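Local coordinates for synaptonemal complex protein 2 (PDB 5IWZ), which is a major component of the axial and lateral elements of synaptonemal complexes in meiotic prophase, required for chromosome synapsis and for insertion of SYCP3, at residues 310-314 with 315-319; 63-66 with 67-70. All coordinates share one frame; numbering follows the deposited sequence.

Contact 2 comes first along the chain, in the armadillo-repeat-like domain, where residues 63-70 carry the chain from helix 49-63 into helix 66-79. Contact 1 follows much later, in the Spt16M-like domain, at the turn between strands 308-312 and 317-321 of an antiparallel sheet. Their centres lie about 30 Å apart and their nearest atoms about 20 Å, so the two do not touch; nor do they have a helix or strand in common. Contact 1 nevertheless reaches the helical part of the chain through Asp215 and Tyr216. One contact thus belongs to the stacking of helices and the other to the place where sheet meets helices, in this N-terminal piece of a much longer protein.

Contact 1 of 2, residues 310-314 with 315-319; sequences DFNLG and SHTLS
Asp310 and Ser319 form an antiparallel hydrogen-bonded pair, with Asp310 N 2.8 Å from Ser319 O and Ser319 N giving a second bond back to Asp310 O. Their side chains are bridged by a water that donates to Asp310 OD2 and also bonds Ser319 OG; the carboxylate is further held by Arg265 and Thr283. Phe311 faces Leu318 across a non-hydrogen-bonded pair, the side chains running side by side with the ring atom CE1 3.9 Å from Leu318 CD2. On the face shared with Asp310, the amide of Asn312 gives ND2-H to Thr317 OG1 at 3.0 Å, the hydroxyl lying 21° out of the amide plane. OG1 meets it because it sits between the backbone N and carbonyl carbon of Thr317 (chi1 66°). Asn312 OD1 accepts from Tyr216 N, so both ends of the amide are engaged; an alanine here would probably leave Tyr216 N without this acceptor and Thr317 OG1 without its amide donor. His316 and Thr317 both face Asn312, a G1 beta bulge at the hairpin turn, and each sends a weak backbone bond to Asn312 O. Leu313 O lies over one face of the His316 ring, 3.5 Å from CD2. Strand 281-285 flanks 308-312 and strand 333-337 flanks 317-321; helix 383-390 packs on Phe311 and Leu313, while Phe169 of helix 169-185 meets Ser315 and Thr317.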
loop_
_atom_site.group_PDB
_atom_site.type_symbol
_atom_site.label_atom_id
_atom_site.label_comp_id
_atom_site.label_asym_id
_atom_site.label_seq_id
_atom_site.Cartn_x
_atom_site.Cartn_y
_atom_site.Cartn_z
ATOM N N ASP A 310 -14.646 1.851 -10.188
ATOM C CA ASP A 310 -14.418 0.486 -9.718
ATOM C C ASP A 310 -15.089 0.298 -8.369
ATOM O O ASP A 310 -14.830 1.060 -7.431
ATOM C CB ASP A 310 -12.924 0.188 -9.631
ATOM C CG ASP A 310 -12.267 0.281 -10.982
ATOM O OD1 ASP A 310 -12.744 -0.411 -11.911
ATOM O OD2 ASP A 310 -11.347 1.107 -11.143
ATOM N N PHE A 311 -15.977 -0.687 -8.299
ATOM C CA PHE A 311 -16.697 -1.050 -7.085
ATOM C C PHE A 311 -16.028 -2.299 -6.538
ATOM O O PHE A 311 -16.114 -3.364 -7.151
ATOM C CB PHE A 311 -18.174 -1.311 -7.383
ATOM C CG PHE A 311 -18.961 -0.078 -7.752
ATOM C CD1 PHE A 311 -19.860 0.489 -6.846
ATOM C CD2 PHE A 311 -18.831 0.498 -9.009
ATOM C CE1 PHE A 311 -20.603 1.620 -7.183
ATOM C CE2 PHE A 311 -19.576 1.622 -9.355
ATOM C CZ PHE A 311 -20.462 2.183 -8.449
ATOM N N ASN A 312 -15.379 -2.176 -5.382
ATOM C CA ASN A 312 -14.454 -3.197 -4.882
ATOM C C ASN A 312 -15.102 -3.988 -3.755
ATOM O O ASN A 312 -15.163 -3.524 -2.616
ATOM C CB ASN A 312 -13.162 -2.535 -4.427
ATOM C CG ASN A 312 -12.475 -1.809 -5.564
ATOM O OD1 ASN A 312 -12.128 -2.418 -6.591
ATOM N ND2 ASN A 312 -12.301 -0.493 -5.410
ATOM N N LEU A 313 -15.555 -5.206 -4.072
ATOM C CA LEU A 313 -16.327 -5.999 -3.119
ATOM C C LEU A 313 -15.456 -6.589 -2.018
ATOM O O LEU A 313 -15.950 -6.868 -0.918
ATOM C CB LEU A 313 -17.063 -7.124 -3.847
ATOM C CG LEU A 313 -18.387 -6.834 -4.549
ATOM C CD1 LEU A 313 -18.334 -5.556 -5.399
ATOM C CD2 LEU A 313 -18.753 -8.054 -5.416
ATOM N N GLY A 314 -14.171 -6.791 -2.279
ATOM C CA GLY A 314 -13.309 -7.298 -1.228
ATOM C C GLY A 314 -12.965 -6.234 -0.205
ATOM O O GLY A 314 -13.004 -6.478 1.005
ATOM N N SER A 315 -12.625 -5.040 -0.674
ATOM C CA SER A 315 -12.169 -3.973 0.197
ATOM C C SER A 315 -13.278 -3.020 0.607
ATOM O O SER A 315 -13.027 -2.116 1.413
ATOM C CB SER A 315 -11.056 -3.197 -0.498
ATOM O OG SER A 315 -11.510 -2.758 -1.763
ATOM N N HIS A 316 -14.481 -3.184 0.063
ATOM C CA HIS A 316 -15.630 -2.336 0.395
ATOM C C HIS A 316 -15.298 -0.869 0.167
ATOM O O HIS A 316 -15.499 -0.011 1.028
ATOM C CB HIS A 316 -16.113 -2.599 1.823
ATOM C CG HIS A 316 -16.734 -3.949 1.985
ATOM N ND1 HIS A 316 -18.090 -4.158 1.879
ATOM C CD2 HIS A 316 -16.178 -5.172 2.169
ATOM C CE1 HIS A 316 -18.347 -5.446 2.030
ATOM N NE2 HIS A 316 -17.203 -6.084 2.202
ATOM N N THR A 317 -14.751 -0.588 -1.015
ATOM C CA THR A 317 -14.434 0.769 -1.424
ATOM C C THR A 317 -15.000 1.016 -2.813
ATOM O O THR A 317 -15.296 0.087 -3.572
ATOM C CB THR A 317 -12.910 1.036 -1.468
ATOM O OG1 THR A 317 -12.320 0.237 -2.507
ATOM C CG2 THR A 317 -12.249 0.700 -0.130
ATOM N N LEU A 318 -15.113 2.284 -3.159
ATOM C CA LEU A 318 -15.309 2.685 -4.542
ATOM C C LEU A 318 -14.086 3.502 -4.932
ATOM O O LEU A 318 -13.649 4.368 -4.168
ATOM C CB LEU A 318 -16.649 3.441 -4.707
ATOM C CG LEU A 318 -17.035 4.759 -5.398
ATOM C CD1 LEU A 318 -16.101 5.300 -6.437
ATOM C CD2 LEU A 318 -18.420 4.605 -6.025
ATOM N N SER A 319 -13.496 3.192 -6.083
ATOM C CA SER A 319 -12.276 3.886 -6.465
ATOM C C SER A 319 -12.301 4.224 -7.942
ATOM O O SER A 319 -13.008 3.609 -8.753
ATOM C CB SER A 319 -10.999 3.075 -6.121
ATOM O OG SER A 319 -10.904 1.911 -6.922
HETATM O O HOH W 1 -9.598 2.481 -9.418
#

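Contact 2 of 2, residues 63-66 with 67-70; sequences KKDI and QTVS
Asp65 O meets the first turn of helix 66-79 through the backbone N of Val69, a nearly straight bond of 3.1 Å with an N-H...O angle of 163°. One residue on, Ile66 O takes the amide of Ser70 at 3.2 Å. Among the side chains, Thr68 lays its hydroxyl beside the residue before the helix: with OG1 between the backbone N and carbonyl carbon (chi1 82°), it comes 3.1 Å from Asp65 O and 3.2 Å from Asp65 CB. The hydroxyl has one proton and two acceptors near it, Asp65 O and the carboxylate of Glu60, the stronger partner, so the bond to Asp65 O is only a possible one. The turn joins two helices in an armadillo-repeat-like domain. Lys64, at positive phi, ends helix 49-63 in a Schellman motif, and Asp65 follows as the centre of an inverse gamma turn and the N-cap residue of the next helix, although its carboxylate makes no capping bond. The charged contact is looser, Lys63 NZ standing 3.8 Å from Asp65 OD2 in a long salt bridge while also pairing with Glu60. Val69 CG2 lies against Asp65 O, 3.5 Å away; its side chain also touches Leu61. Ile66 makes apolar contacts with Ala124 and Met128 of helix 123-141 and Ile113 of helix 111-115.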
loop_
_atom_site.group_PDB
_atom_site.type_symbol
_atom_site.label_atom_id
_atom_site.label_comp_id
_atom_site.label_asym_id
_atom_site.label_seq_id
_atom_site.Cartn_x
_atom_site.Cartn_y
_atom_site.Cartn_z
ATOM N N LYS A 63 4.575 -6.394 23.193
ATOM C CA LYS A 63 3.562 -5.719 23.990
ATOM C C LYS A 63 2.400 -5.190 23.164
ATOM O O LYS A 63 1.418 -4.730 23.749
ATOM C CB LYS A 63 4.200 -4.569 24.772
ATOM C CG LYS A 63 5.020 -5.031 25.991
ATOM C CD LYS A 63 6.297 -4.196 26.197
ATOM C CE LYS A 63 5.964 -2.778 26.617
ATOM N NZ LYS A 63 7.111 -1.941 27.120
ATOM N N LYS A 64 2.484 -5.242 21.833
ATOM C CA LYS A 64 1.474 -4.652 20.959
ATOM C C LYS A 64 1.386 -3.137 21.128
ATOM O O LYS A 64 0.321 -2.547 20.930
ATOM C CB LYS A 64 0.092 -5.290 21.169
ATOM C CG LYS A 64 -0.203 -6.478 20.251
ATOM C CD LYS A 64 0.166 -7.797 20.912
ATOM C CE LYS A 64 -0.005 -8.976 19.953
ATOM N NZ LYS A 64 -1.356 -9.036 19.327
ATOM N N ASP A 65 2.497 -2.489 21.487
ATOM C CA ASP A 65 2.545 -1.024 21.551
ATOM C C ASP A 65 2.806 -0.499 20.137
ATOM O O ASP A 65 3.920 -0.117 19.767
ATOM C CB ASP A 65 3.609 -0.547 22.538
ATOM C CG ASP A 65 3.274 -0.894 24.002
ATOM O OD1 ASP A 65 2.088 -1.113 24.312
ATOM O OD2 ASP A 65 4.205 -0.941 24.843
ATOM N N ILE A 66 1.734 -0.452 19.344
ATOM C CA ILE A 66 1.853 -0.196 17.904
ATOM C C ILE A 66 2.496 1.158 17.633
ATOM O O ILE A 66 3.487 1.255 16.889
ATOM C CB ILE A 66 0.478 -0.291 17.230
ATOM C CG1 ILE A 66 -0.141 -1.643 17.548
ATOM C CG2 ILE A 66 0.635 -0.135 15.726
ATOM C CD1 ILE A 66 0.811 -2.777 17.284
ATOM N N GLN A 67 1.910 2.229 18.198
ATOM C CA GLN A 67 2.379 3.582 17.920
ATOM C C GLN A 67 3.778 3.823 18.477
ATOM O O GLN A 67 4.539 4.621 17.913
ATOM C CB GLN A 67 1.368 4.632 18.450
ATOM C CG GLN A 67 1.378 4.945 19.944
ATOM C CD GLN A 67 0.499 6.177 20.311
ATOM O OE1 GLN A 67 -0.422 6.092 21.148
ATOM N NE2 GLN A 67 0.796 7.321 19.690
ATOM N N THR A 68 4.175 3.120 19.534
ATOM C CA THR A 68 5.551 3.325 19.969
ATOM C C THR A 68 6.555 2.646 19.034
ATOM O O THR A 68 7.638 3.197 18.811
ATOM C CB THR A 68 5.736 2.893 21.425
ATOM O OG1 THR A 68 5.927 1.481 21.509
ATOM C CG2 THR A 68 4.520 3.324 22.240
ATOM N N VAL A 69 6.223 1.493 18.439
ATOM C CA VAL A 69 7.104 0.927 17.403
ATOM C C VAL A 69 7.296 1.931 16.267
ATOM O O VAL A 69 8.420 2.158 15.800
ATOM C CB VAL A 69 6.558 -0.421 16.887
ATOM C CG1 VAL A 69 7.357 -0.920 15.667
ATOM C CG2 VAL A 69 6.622 -1.491 18.000
ATOM N N SER A 70 6.197 2.555 15.819
ATOM C CA SER A 70 6.263 3.594 14.791
ATOM C C SER A 70 7.259 4.685 15.158
ATOM O O SER A 70 8.063 5.111 14.320
ATOM C CB SER A 70 4.878 4.235 14.574
ATOM O OG SER A 70 4.059 3.477 13.695
#